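Local coordinates for protein lantibiotic dehydratase (Microbispora corallina, PDB 5EHK) that probably dehydrates serine and threonine residues of the NAI-107 precursor peptide, spending aminoacyl-tRNA, most likely glutamyl-tRNA, to activate their hydroxyl groups, at residues P456-A461 / W668-E673; H182-D187 / S318-L323; L560-A565 / G628-P633; T156-L161 / R377-V382. All coordinates share one frame; numbering follows the deposited sequence.

Two of the four contacts lie at the surface, one is partly buried and one is buried. Interaction 2, the buried meeting of two helices, combines leucine packing, partly against an arginine guanidinium, with one serine–aspartate bond. Interaction 3, partly buried, sets a turn against a strand and mixes valine packing, an arginine grip and a bridging water. Interactions 1 and 4, at the surface, rest mainly on backbone hydrogen bonds, one between loop and 3-10 turn, the other two in a β pair. Only interaction 1 also touches the second subunit. No two contacts share a helix or strand, and their centres stand 37 to 59 Å apart, with interactions 1 and 2 on opposite sides of the chain's centre.

Interaction 1 (P456-A461 / W668-E673); sequences PRRSAA and WGALSE
A670, G669 and R457 carry this contact, and its only hydrogen bond is made by backbone atoms. A670 N reaches R457 O over 2.6 Å, nearly straight at 175° and in the carbonyl plane. The CB of A670 rests beside the same oxygen and also touches CG of R458 at 4.0 Å. G669, at positive phi (64°), has no side chain between the two backbones, and its CA comes within 3.4 Å of R457 N. A CA-H...O contact from G669 CA to R457 O accompanies the main bond. A670 opens a 3-10 segment, 670-673, while the opposing loop runs into helix 460-471, where S459 is the N-cap residue and its OG holds the backbone N of L462. The joint therefore couples the approach to one helix with a short turn preceding strand 676-682. The side chain of R457 contributes little beyond CB, which lies 3.9 Å from G669 CA; CG is anti to the backbone N (chi1 -174°) and the extended chain carries the guanidinium away, where NH2 bonds to L487 O. P456 closes the other end, its ring CB 3.7 Å from A670 N. Next to it the second subunit arrives: A670 packs on A670 of that subunit, and P456 on its R458.

Interaction 2 (H182-D187 / S318-L323); sequences HRLERD and SESAAL
The two backbones come nearest where CA of L184 lies 6.4 Å from CA of S320, setting the C-terminal part of helix 174-185 against the N-terminal part of helix 318-339. This is helix–helix packing finished by an N-cap residue, for D187 stands just before the short helix 188-191 and its OD2 takes the backbone N of L190. L323 has the largest buried surface of the contact. With CG anti to its backbone N (chi1 -179°), it lays both methyls against one face of the R183 guanidinium, CD2 3.3 Å from the plane, over its centre. R183 reaches this position through a bend at chi3 (57°), and its NH1 also makes a weak hydrogen bond to V359 O. L184 crosses L323 obliquely, the two CD2 methyls 4.1 Å apart, while V298 and V302 of helix 294-306 pack against L184 too. The polar end of the contact is buried yet well supplied: OD1 of D187 accepts from the backbone N of S317, which probably steadies the carboxylate, and from S320 as well. S320 turns OG anti to its carbonyl carbon (chi1 -85°), and that hydroxyl donates to OD1 of D187 at 2.9 Å on the anti lone pair, the one away from OD2.

Interaction 3 (L560-A565 / G628-P633); sequences LHIQDA and GREVVP
Three torsions assemble this contact. H561 places its ring between the backbone N and the carbonyl carbon (chi1 58°), V632 turns CG1 anti to its own N (chi1 178°), and R629 bends at chi3 (56°) so that its guanidinium meets the turn side-on. CE1 of H561 then presents the ring edge, in plane, to CG1 of V632 at 3.6 Å, while the other V632 methyl, CG2, lies 3.7 Å from CB of A565. I562 crosses E630 at about a right angle, its CG2 3.6 Å from E630 CD, and the carboxylate forms a salt bridge with R619 through OE2, which also takes the backbone N of H802. At the other end D564 O is held twice by R629, from NH2 at 3.0 Å and NE at 3.1 Å. Both nitrogens keep the oxygen close to the guanidinium plane, but only the NE bond runs nearly along the C=O axis. The carboxylate of D564 adds a long salt bridge to NE through OD2. A water links the backbones, donating to Q563 O at 3.1 Å and accepting from E630 N. The D564 grip and the water bridge rest on a type II β turn from I562 to A565, with D564 at its positive-phi position. V566 takes up the backbone pairing with E630 and V632, so the turn leads directly into strand 566-572, which lies parallel beside strand 629-634 in a mixed β sheet.

Interaction 4 (T156-L161 / R377-V382); sequences TSAKWL and RLPEVV
K159 and R377 form an antiparallel hydrogen-bonded pair, their CA atoms 4.7 Å apart; the 156-161 chain starts beside P379 and runs antiparallel to 377-379 to reach it. Two backbone bonds close the pair: R377 N to K159 O at 2.9 Å, almost straight at 174°, and K159 N to R377 O at 3.1 Å, at 163°. Both donors stand above the carbonyl plane they meet rather than on a lone pair. A CA-H...O contact from A158 CA to R377 O extends the same edge. The two basic side chains leave on one face of the sheet, side by side and pointing the same way, CB of K159 3.8 Å from CB of R377. K159 keeps CG anti to its backbone N (chi1 177°) and bends at chi3, R377 stays extended to NE, and CD of K159 lies 3.9 Å from CD of R377. Their charged ends, NZ of K159 and NE of R377, come within 4.2 Å. The repulsion is presumably eased by E375, whose OE2 forms a salt bridge with R377 NE and a long, weak ion pair with K159 NZ. CB of A158 packs on CD of P379, the N-cap residue of helix 380-395. Strand 366-379 thus has strand 159-162 on this edge and, through bonds of L378 to R153 and D155, the parallel strand 147-155 on the other, while helix 512-516 brings S516 onto A158 and L515 onto P379.

Interaction 1 (P456-A461 / W668-E673)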
loop_
_atom_site.group_PDB
_atom_site.type_symbol
_atom_site.label_atom_id
_atom_site.label_comp_id
_atom_site.label_asym_id
_atom_site.label_seq_id
_atom_site.Cartn_x
_atom_site.Cartn_y
_atom_site.Cartn_z
ATOM N N PRO A 456 10.384 -3.248 -7.498
ATOM C CA PRO A 456 11.625 -3.741 -8.102
ATOM C C PRO A 456 12.687 -2.674 -7.918
ATOM O O PRO A 456 12.378 -1.481 -8.008
ATOM C CB PRO A 456 11.265 -3.895 -9.577
ATOM C CG PRO A 456 9.802 -4.089 -9.594
ATOM C CD PRO A 456 9.255 -3.286 -8.441
ATOM N N ARG A 457 13.907 -3.092 -7.602
ATOM C CA ARG A 457 14.943 -2.149 -7.201
ATOM C C ARG A 457 15.292 -1.175 -8.323
ATOM O O ARG A 457 15.118 -1.477 -9.504
ATOM C CB ARG A 457 16.196 -2.906 -6.769
ATOM C CG ARG A 457 17.279 -2.020 -6.205
ATOM C CD ARG A 457 18.549 -2.772 -6.069
ATOM N NE ARG A 457 19.544 -1.992 -5.346
ATOM C CZ ARG A 457 20.724 -2.477 -4.997
ATOM N NH1 ARG A 457 21.021 -3.737 -5.310
ATOM N NH2 ARG A 457 21.603 -1.724 -4.352
ATOM N N ARG A 458 15.753 0.008 -7.945
ATOM C CA ARG A 458 16.240 0.973 -8.919
ATOM C C ARG A 458 17.586 1.510 -8.485
ATOM O O ARG A 458 17.731 2.004 -7.366
ATOM C CB ARG A 458 15.220 2.110 -9.143
ATOM C CG ARG A 458 13.801 1.616 -9.484
ATOM C CD ARG A 458 12.819 2.746 -9.722
ATOM N NE ARG A 458 11.884 2.867 -8.600
ATOM C CZ ARG A 458 11.957 3.827 -7.683
ATOM N NH1 ARG A 458 12.899 4.759 -7.765
ATOM N NH2 ARG A 458 11.080 3.866 -6.697
ATOM N N SER A 459 18.562 1.440 -9.385
ATOM C CA SER A 459 19.926 1.806 -9.037
ATOM C C SER A 459 20.612 2.544 -10.159
ATOM O O SER A 459 20.709 2.023 -11.267
ATOM C CB SER A 459 20.737 0.550 -8.722
ATOM O OG SER A 459 22.029 0.904 -8.267
ATOM N N ALA A 460 21.096 3.750 -9.880
ATOM C CA ALA A 460 21.903 4.469 -10.856
ATOM C C ALA A 460 23.138 3.621 -11.137
ATOM O O ALA A 460 23.583 3.507 -12.273
ATOM C CB ALA A 460 22.292 5.841 -10.346
ATOM N N ALA A 461 23.676 3.019 -10.081
ATOM C CA ALA A 461 24.841 2.147 -10.169
ATOM C C ALA A 461 24.666 0.960 -11.128
ATOM O O ALA A 461 25.455 0.761 -12.053
ATOM C CB ALA A 461 25.180 1.648 -8.787
ATOM N N TRP A 668 18.351 -7.726 -10.289
ATOM C CA TRP A 668 18.457 -6.761 -11.379
ATOM C C TRP A 668 17.454 -5.633 -11.199
ATOM O O TRP A 668 17.592 -4.568 -11.808
ATOM C CB TRP A 668 18.254 -7.423 -12.739
ATOM C CG TRP A 668 19.526 -7.911 -13.428
ATOM C CD1 TRP A 668 19.793 -9.185 -13.855
ATOM C CD2 TRP A 668 20.677 -7.124 -13.779
ATOM N NE1 TRP A 668 21.029 -9.234 -14.452
ATOM C CE2 TRP A 668 21.597 -7.987 -14.412
ATOM C CE3 TRP A 668 21.018 -5.781 -13.617
ATOM C CZ2 TRP A 668 22.836 -7.545 -14.887
ATOM C CZ3 TRP A 668 22.249 -5.346 -14.083
ATOM C CH2 TRP A 668 23.142 -6.227 -14.715
ATOM N N GLY A 669 16.434 -5.877 -10.377
ATOM C CA GLY A 669 15.451 -4.854 -10.079
ATOM C C GLY A 669 14.660 -4.449 -11.305
ATOM O O GLY A 669 14.297 -5.294 -12.122
ATOM N N ALA A 670 14.385 -3.153 -11.418
ATOM C CA ALA A 670 13.626 -2.605 -12.543
ATOM C C ALA A 670 14.294 -2.943 -13.872
ATOM O O ALA A 670 13.610 -3.115 -14.903
ATOM C CB ALA A 670 13.500 -1.107 -12.408
ATOM N N LEU A 671 15.625 -3.079 -13.828
ATOM C CA LEU A 671 16.422 -3.301 -15.023
ATOM C C LEU A 671 16.104 -4.617 -15.682
ATOM O O LEU A 671 16.563 -4.890 -16.773
ATOM C CB LEU A 671 17.913 -3.196 -14.730
ATOM C CG LEU A 671 18.412 -1.755 -14.709
ATOM C CD1 LEU A 671 19.787 -1.630 -14.086
ATOM C CD2 LEU A 671 18.406 -1.194 -16.137
ATOM N N SER A 672 15.252 -5.404 -15.054
ATOM C CA SER A 672 14.887 -6.700 -15.596
ATOM C C SER A 672 14.097 -6.572 -16.904
ATOM O O SER A 672 13.905 -7.556 -17.631
ATOM C CB SER A 672 14.121 -7.492 -14.535
ATOM O OG SER A 672 13.013 -8.157 -15.086
ATOM N N GLU A 673 13.665 -5.351 -17.213
ATOM C CA GLU A 673 12.866 -5.112 -18.413
ATOM C C GLU A 673 13.712 -4.990 -19.692
ATOM O O GLU A 673 13.177 -5.133 -20.801
ATOM C CB GLU A 673 12.010 -3.854 -18.252
ATOM C CG GLU A 673 11.033 -3.897 -17.083
ATOM C CD GLU A 673 10.038 -5.048 -17.192
ATOM O OE1 GLU A 673 9.545 -5.310 -18.315
ATOM O OE2 GLU A 673 9.744 -5.680 -16.147
#

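Interaction 2 (H182-D187 / S318-L323)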
loop_
_atom_site.group_PDB
_atom_site.type_symbol
_atom_site.label_atom_id
_atom_site.label_comp_id
_atom_site.label_asym_id
_atom_site.label_seq_id
_atom_site.Cartn_x
_atom_site.Cartn_y
_atom_site.Cartn_z
ATOM N N HIS A 182 -4.990 -45.883 4.582
ATOM C CA HIS A 182 -6.373 -45.582 4.945
ATOM C C HIS A 182 -7.195 -46.857 5.111
ATOM O O HIS A 182 -7.964 -46.986 6.064
ATOM C CB HIS A 182 -7.016 -44.719 3.863
ATOM C CG HIS A 182 -6.466 -43.332 3.790
ATOM N ND1 HIS A 182 -6.768 -42.465 2.764
ATOM C CD2 HIS A 182 -5.625 -42.663 4.617
ATOM C CE1 HIS A 182 -6.142 -41.318 2.960
ATOM N NE2 HIS A 182 -5.437 -41.414 4.073
ATOM N N ARG A 183 -7.012 -47.804 4.192
ATOM C CA ARG A 183 -7.767 -49.053 4.209
ATOM C C ARG A 183 -7.339 -49.875 5.398
ATOM O O ARG A 183 -8.160 -50.542 6.020
ATOM C CB ARG A 183 -7.553 -49.842 2.919
ATOM C CG ARG A 183 -8.326 -49.306 1.710
ATOM C CD ARG A 183 -7.784 -49.874 0.402
ATOM N NE ARG A 183 -7.801 -51.336 0.357
ATOM C CZ ARG A 183 -7.103 -52.064 -0.513
ATOM N NH1 ARG A 183 -6.308 -51.471 -1.394
ATOM N NH2 ARG A 183 -7.178 -53.388 -0.484
ATOM N N LEU A 184 -6.057 -49.807 5.732
ATOM C CA LEU A 184 -5.570 -50.442 6.942
ATOM C C LEU A 184 -6.116 -49.742 8.210
ATOM O O LEU A 184 -6.316 -50.395 9.241
ATOM C CB LEU A 184 -4.040 -50.441 6.943
ATOM C CG LEU A 184 -3.318 -51.409 5.997
ATOM C CD1 LEU A 184 -1.856 -51.557 6.381
ATOM C CD2 LEU A 184 -3.990 -52.758 5.983
ATOM N N GLU A 185 -6.407 -48.438 8.116
ATOM C CA GLU A 185 -6.845 -47.635 9.276
ATOM C C GLU A 185 -8.307 -47.903 9.661
ATOM O O GLU A 185 -8.732 -47.619 10.783
ATOM C CB GLU A 185 -6.603 -46.123 9.050
ATOM C CG GLU A 185 -5.151 -45.642 9.340
ATOM C CD GLU A 185 -4.869 -44.170 8.944
ATOM O OE1 GLU A 185 -5.623 -43.586 8.125
ATOM O OE2 GLU A 185 -3.874 -43.601 9.455
ATOM N N ARG A 186 -9.069 -48.453 8.723
ATOM C CA ARG A 186 -10.461 -48.817 8.968
ATOM C C ARG A 186 -10.562 -50.184 9.665
ATOM O O ARG A 186 -11.585 -50.526 10.249
ATOM C CB ARG A 186 -11.241 -48.807 7.657
ATOM C CG ARG A 186 -11.321 -47.445 6.996
ATOM C CD ARG A 186 -11.988 -47.543 5.632
ATOM N NE ARG A 186 -13.208 -48.355 5.674
ATOM C CZ ARG A 186 -14.045 -48.527 4.651
ATOM N NH1 ARG A 186 -13.811 -47.934 3.482
ATOM N NH2 ARG A 186 -15.116 -49.300 4.799
ATOM N N ASP A 187 -9.497 -50.965 9.592
ATOM C CA ASP A 187 -9.443 -52.250 10.279
ATOM C C ASP A 187 -9.299 -52.046 11.790
ATOM O O ASP A 187 -8.190 -51.805 12.291
ATOM C CB ASP A 187 -8.285 -53.071 9.710
ATOM C CG ASP A 187 -8.176 -54.465 10.314
ATOM O OD1 ASP A 187 -8.153 -55.435 9.522
ATOM O OD2 ASP A 187 -8.078 -54.593 11.557
ATOM N N SER A 318 -9.181 -60.333 7.582
ATOM C CA SER A 318 -8.865 -61.152 6.416
ATOM C C SER A 318 -8.233 -60.341 5.286
ATOM O O SER A 318 -7.010 -60.346 5.132
ATOM C CB SER A 318 -10.097 -61.936 5.922
ATOM O OG SER A 318 -11.269 -61.135 5.846
ATOM N N GLU A 319 -9.054 -59.621 4.520
ATOM C CA GLU A 319 -8.560 -58.929 3.326
ATOM C C GLU A 319 -7.576 -57.803 3.633
ATOM O O GLU A 319 -7.013 -57.213 2.713
ATOM C CB GLU A 319 -9.700 -58.389 2.453
ATOM C CG GLU A 319 -10.525 -57.279 3.067
ATOM C CD GLU A 319 -11.527 -57.774 4.082
ATOM O OE1 GLU A 319 -11.165 -58.606 4.946
ATOM O OE2 GLU A 319 -12.688 -57.319 4.014
ATOM N N SER A 320 -7.398 -57.480 4.911
ATOM C CA SER A 320 -6.354 -56.542 5.301
ATOM C C SER A 320 -4.990 -57.192 5.065
ATOM O O SER A 320 -4.088 -56.577 4.481
ATOM C CB SER A 320 -6.531 -56.051 6.745
ATOM O OG SER A 320 -7.431 -54.942 6.805
ATOM N N ALA A 321 -4.849 -58.450 5.478
ATOM C CA ALA A 321 -3.610 -59.193 5.221
ATOM C C ALA A 321 -3.475 -59.507 3.731
ATOM O O ALA A 321 -2.385 -59.818 3.254
ATOM C CB ALA A 321 -3.533 -60.478 6.068
ATOM N N ALA A 322 -4.586 -59.414 3.000
ATOM C CA ALA A 322 -4.555 -59.529 1.548
ATOM C C ALA A 322 -3.866 -58.288 0.992
ATOM O O ALA A 322 -2.927 -58.387 0.198
ATOM C CB ALA A 322 -5.959 -59.660 0.988
ATOM N N LEU A 323 -4.331 -57.120 1.445
ATOM C CA LEU A 323 -3.741 -55.827 1.098
ATOM C C LEU A 323 -2.293 -55.775 1.534
ATOM O O LEU A 323 -1.448 -55.225 0.822
ATOM C CB LEU A 323 -4.485 -54.687 1.796
ATOM C CG LEU A 323 -4.019 -53.251 1.518
ATOM C CD1 LEU A 323 -3.778 -53.020 0.038
ATOM C CD2 LEU A 323 -5.006 -52.235 2.056
#

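Interaction 3 (L560-A565 / G628-P633)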
loop_
_atom_site.group_PDB
_atom_site.type_symbol
_atom_site.label_atom_id
_atom_site.label_comp_id
_atom_site.label_asym_id
_atom_site.label_seq_id
_atom_site.Cartn_x
_atom_site.Cartn_y
_atom_site.Cartn_z
ATOM N N LEU A 560 24.439 -22.601 15.493
ATOM C CA LEU A 560 23.241 -21.866 15.889
ATOM C C LEU A 560 23.596 -20.403 16.156
ATOM O O LEU A 560 24.755 -20.080 16.439
ATOM C CB LEU A 560 22.639 -22.508 17.127
ATOM C CG LEU A 560 22.366 -24.000 16.927
ATOM C CD1 LEU A 560 21.751 -24.606 18.170
ATOM C CD2 LEU A 560 21.457 -24.248 15.699
ATOM N N HIS A 561 22.610 -19.509 16.103
ATOM C CA HIS A 561 22.902 -18.071 16.199
ATOM C C HIS A 561 22.397 -17.454 17.494
ATOM O O HIS A 561 22.655 -16.286 17.776
ATOM C CB HIS A 561 22.313 -17.337 15.001
ATOM C CG HIS A 561 20.838 -17.523 14.866
ATOM N ND1 HIS A 561 20.256 -18.764 14.690
ATOM C CD2 HIS A 561 19.823 -16.632 14.911
ATOM C CE1 HIS A 561 18.944 -18.626 14.625
ATOM N NE2 HIS A 561 18.656 -17.341 14.749
ATOM N N ILE A 562 21.657 -18.246 18.263
ATOM C CA ILE A 562 21.215 -17.865 19.599
ATOM C C ILE A 562 21.928 -18.729 20.620
ATOM O O ILE A 562 21.951 -19.955 20.486
ATOM C CB ILE A 562 19.702 -18.066 19.779
ATOM C CG1 ILE A 562 18.904 -17.380 18.647
ATOM C CG2 ILE A 562 19.278 -17.632 21.173
ATOM C CD1 ILE A 562 19.261 -15.962 18.403
ATOM N N GLN A 563 22.518 -18.105 21.636
ATOM C CA GLN A 563 23.264 -18.843 22.659
ATOM C C GLN A 563 22.363 -19.781 23.410
ATOM O O GLN A 563 21.252 -19.417 23.786
ATOM C CB GLN A 563 23.938 -17.886 23.637
ATOM C CG GLN A 563 25.062 -17.146 22.973
ATOM C CD GLN A 563 25.333 -15.794 23.578
ATOM O OE1 GLN A 563 25.033 -15.542 24.752
ATOM N NE2 GLN A 563 25.890 -14.899 22.767
ATOM N N ASP A 564 22.863 -20.997 23.587
ATOM C CA ASP A 564 22.212 -22.015 24.392
ATOM C C ASP A 564 20.952 -22.593 23.756
ATOM O O ASP A 564 20.212 -23.364 24.375
ATOM C CB ASP A 564 21.905 -21.481 25.773
ATOM C CG ASP A 564 21.758 -22.578 26.772
ATOM O OD1 ASP A 564 22.435 -23.635 26.596
ATOM O OD2 ASP A 564 20.973 -22.369 27.720
ATOM N N ALA A 565 20.738 -22.253 22.497
ATOM C CA ALA A 565 19.558 -22.691 21.804
ATOM C C ALA A 565 19.545 -24.205 21.620
ATOM O O ALA A 565 20.582 -24.837 21.458
ATOM C CB ALA A 565 19.488 -21.998 20.470
ATOM N N GLY A 628 12.854 -22.547 29.267
ATOM C CA GLY A 628 13.409 -21.223 29.068
ATOM C C GLY A 628 14.652 -21.190 28.189
ATOM O O GLY A 628 15.612 -20.456 28.449
ATOM N N ARG A 629 14.640 -22.000 27.141
ATOM C CA ARG A 629 15.675 -21.960 26.135
ATOM C C ARG A 629 15.062 -21.679 24.751
ATOM O O ARG A 629 13.914 -22.014 24.482
ATOM C CB ARG A 629 16.432 -23.278 26.133
ATOM C CG ARG A 629 17.000 -23.669 27.496
ATOM C CD ARG A 629 17.689 -25.041 27.452
ATOM N NE ARG A 629 18.750 -25.139 26.454
ATOM C CZ ARG A 629 19.251 -26.291 26.002
ATOM N NH1 ARG A 629 18.777 -27.444 26.444
ATOM N NH2 ARG A 629 20.209 -26.297 25.083
ATOM N N GLU A 630 15.795 -21.008 23.881
ATOM C CA GLU A 630 15.287 -20.825 22.537
ATOM C C GLU A 630 15.373 -22.123 21.741
ATOM O O GLU A 630 16.067 -23.062 22.100
ATOM C CB GLU A 630 15.991 -19.671 21.830
ATOM C CG GLU A 630 15.633 -18.325 22.465
ATOM C CD GLU A 630 15.706 -17.153 21.503
ATOM O OE1 GLU A 630 15.572 -17.372 20.275
ATOM O OE2 GLU A 630 15.896 -16.006 21.978
ATOM N N VAL A 631 14.615 -22.182 20.666
ATOM C CA VAL A 631 14.661 -23.319 19.793
ATOM C C VAL A 631 14.951 -22.709 18.458
ATOM O O VAL A 631 14.431 -21.647 18.141
ATOM C CB VAL A 631 13.337 -24.091 19.789
ATOM C CG1 VAL A 631 13.324 -25.158 18.680
ATOM C CG2 VAL A 631 13.098 -24.712 21.163
ATOM N N VAL A 632 15.862 -23.323 17.720
ATOM C CA VAL A 632 16.150 -22.901 16.371
ATOM C C VAL A 632 15.812 -24.034 15.420
ATOM O O VAL A 632 16.634 -24.910 15.139
ATOM C CB VAL A 632 17.592 -22.464 16.231
ATOM C CG1 VAL A 632 17.895 -22.077 14.782
ATOM C CG2 VAL A 632 17.861 -21.323 17.206
ATOM N N PRO A 633 14.578 -24.016 14.905
ATOM C CA PRO A 633 14.167 -25.094 14.002
ATOM C C PRO A 633 14.774 -24.935 12.623
ATOM O O PRO A 633 15.021 -23.818 12.163
ATOM C CB PRO A 633 12.646 -24.955 13.933
ATOM C CG PRO A 633 12.323 -23.649 14.517
ATOM C CD PRO A 633 13.466 -23.153 15.323
HETATM O O HOH W 1 18.415 -20.212 24.811
#

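Interaction 4 (T156-L161 / R377-V382)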
loop_
_atom_site.group_PDB
_atom_site.type_symbol
_atom_site.label_atom_id
_atom_site.label_comp_id
_atom_site.label_asym_id
_atom_site.label_seq_id
_atom_site.Cartn_x
_atom_site.Cartn_y
_atom_site.Cartn_z
ATOM N N THR A 156 42.920 -31.866 -3.458
ATOM C CA THR A 156 44.030 -31.077 -3.969
ATOM C C THR A 156 44.208 -31.390 -5.446
ATOM O O THR A 156 44.920 -30.692 -6.162
ATOM C CB THR A 156 45.328 -31.317 -3.156
ATOM O OG1 THR A 156 45.534 -32.726 -2.995
ATOM C CG2 THR A 156 45.208 -30.685 -1.763
ATOM N N SER A 157 43.466 -32.386 -5.917
ATOM C CA SER A 157 43.580 -32.828 -7.302
ATOM C C SER A 157 42.229 -32.999 -7.995
ATOM O O SER A 157 41.385 -33.781 -7.545
ATOM C CB SER A 157 44.372 -34.137 -7.361
ATOM O OG SER A 157 43.741 -35.149 -6.588
ATOM N N ALA A 158 42.044 -32.294 -9.108
ATOM C CA ALA A 158 40.824 -32.421 -9.902
ATOM C C ALA A 158 40.658 -33.844 -10.407
ATOM O O ALA A 158 41.648 -34.534 -10.643
ATOM C CB ALA A 158 40.844 -31.457 -11.069
ATOM N N LYS A 159 39.408 -34.286 -10.527
ATOM C CA LYS A 159 39.081 -35.593 -11.089
ATOM C C LYS A 159 37.662 -35.561 -11.670
ATOM O O LYS A 159 36.778 -34.924 -11.102
ATOM C CB LYS A 159 39.204 -36.682 -10.007
ATOM C CG LYS A 159 38.817 -38.092 -10.485
ATOM C CD LYS A 159 38.710 -39.128 -9.359
ATOM C CE LYS A 159 40.056 -39.647 -8.869
ATOM N NZ LYS A 159 39.875 -40.950 -8.154
ATOM N N TRP A 160 37.429 -36.249 -12.784
ATOM C CA TRP A 160 36.085 -36.316 -13.348
ATOM C C TRP A 160 35.781 -37.647 -14.029
ATOM O O TRP A 160 35.707 -37.730 -15.248
ATOM C CB TRP A 160 35.842 -35.172 -14.327
ATOM C CG TRP A 160 34.379 -34.964 -14.662
ATOM C CD1 TRP A 160 33.595 -35.743 -15.483
ATOM C CD2 TRP A 160 33.536 -33.903 -14.199
ATOM N NE1 TRP A 160 32.321 -35.233 -15.549
ATOM C CE2 TRP A 160 32.255 -34.104 -14.773
ATOM C CE3 TRP A 160 33.736 -32.800 -13.360
ATOM C CZ2 TRP A 160 31.177 -33.238 -14.526
ATOM C CZ3 TRP A 160 32.661 -31.937 -13.118
ATOM C CH2 TRP A 160 31.402 -32.162 -13.703
ATOM N N LEU A 161 35.606 -38.690 -13.229
ATOM C CA LEU A 161 35.415 -40.033 -13.753
ATOM C C LEU A 161 33.964 -40.402 -14.060
ATOM O O LEU A 161 33.271 -40.976 -13.226
ATOM C CB LEU A 161 36.026 -41.053 -12.787
ATOM C CG LEU A 161 36.534 -42.340 -13.436
ATOM C CD1 LEU A 161 37.674 -42.027 -14.399
ATOM C CD2 LEU A 161 36.966 -43.327 -12.352
ATOM N N ARG A 377 35.844 -34.663 -8.350
ATOM C CA ARG A 377 36.655 -34.022 -7.340
ATOM C C ARG A 377 37.086 -32.670 -7.836
ATOM O O ARG A 377 37.388 -32.498 -9.010
ATOM C CB ARG A 377 37.862 -34.880 -6.969
ATOM C CG ARG A 377 37.501 -36.020 -6.051
ATOM C CD ARG A 377 38.588 -37.056 -6.012
ATOM N NE ARG A 377 38.095 -38.294 -5.421
ATOM C CZ ARG A 377 38.299 -38.643 -4.159
ATOM N NH1 ARG A 377 39.001 -37.847 -3.359
ATOM N NH2 ARG A 377 37.810 -39.787 -3.704
ATOM N N LEU A 378 37.098 -31.697 -6.942
ATOM C CA LEU A 378 37.476 -30.364 -7.346
ATOM C C LEU A 378 38.537 -29.865 -6.381
ATOM O O LEU A 378 38.485 -30.155 -5.191
ATOM C CB LEU A 378 36.256 -29.440 -7.334
ATOM C CG LEU A 378 35.017 -29.805 -8.149
ATOM C CD1 LEU A 378 33.901 -28.841 -7.778
ATOM C CD2 LEU A 378 35.287 -29.736 -9.655
ATOM N N PRO A 379 39.528 -29.136 -6.904
ATOM C CA PRO A 379 40.641 -28.650 -6.091
ATOM C C PRO A 379 40.174 -27.565 -5.150
ATOM O O PRO A 379 39.080 -27.035 -5.315
ATOM C CB PRO A 379 41.577 -28.041 -7.131
ATOM C CG PRO A 379 40.678 -27.597 -8.219
ATOM C CD PRO A 379 39.653 -28.703 -8.306
ATOM N N GLU A 380 41.024 -27.217 -4.200
ATOM C CA GLU A 380 40.714 -26.191 -3.229
ATOM C C GLU A 380 40.536 -24.784 -3.815
ATOM O O GLU A 380 39.888 -23.939 -3.208
ATOM C CB GLU A 380 41.804 -26.176 -2.150
ATOM C CG GLU A 380 41.855 -27.425 -1.311
ATOM C CD GLU A 380 40.602 -27.603 -0.469
ATOM O OE1 GLU A 380 40.024 -26.560 -0.053
ATOM O OE2 GLU A 380 40.201 -28.776 -0.235
ATOM N N VAL A 381 41.084 -24.518 -4.989
ATOM C CA VAL A 381 40.997 -23.159 -5.519
ATOM C C VAL A 381 39.538 -22.840 -5.841
ATOM O O VAL A 381 39.096 -21.705 -5.691
ATOM C CB VAL A 381 41.922 -22.936 -6.766
ATOM C CG1 VAL A 381 41.476 -23.799 -7.951
ATOM C CG2 VAL A 381 42.005 -21.458 -7.148
ATOM N N VAL A 382 38.789 -23.864 -6.242
ATOM C CA VAL A 382 37.377 -23.704 -6.548
ATOM C C VAL A 382 36.553 -23.493 -5.278
ATOM O O VAL A 382 35.745 -22.569 -5.214
ATOM C CB VAL A 382 36.834 -24.892 -7.339
ATOM C CG1 VAL A 382 35.301 -24.834 -7.399
ATOM C CG2 VAL A 382 37.441 -24.895 -8.734
#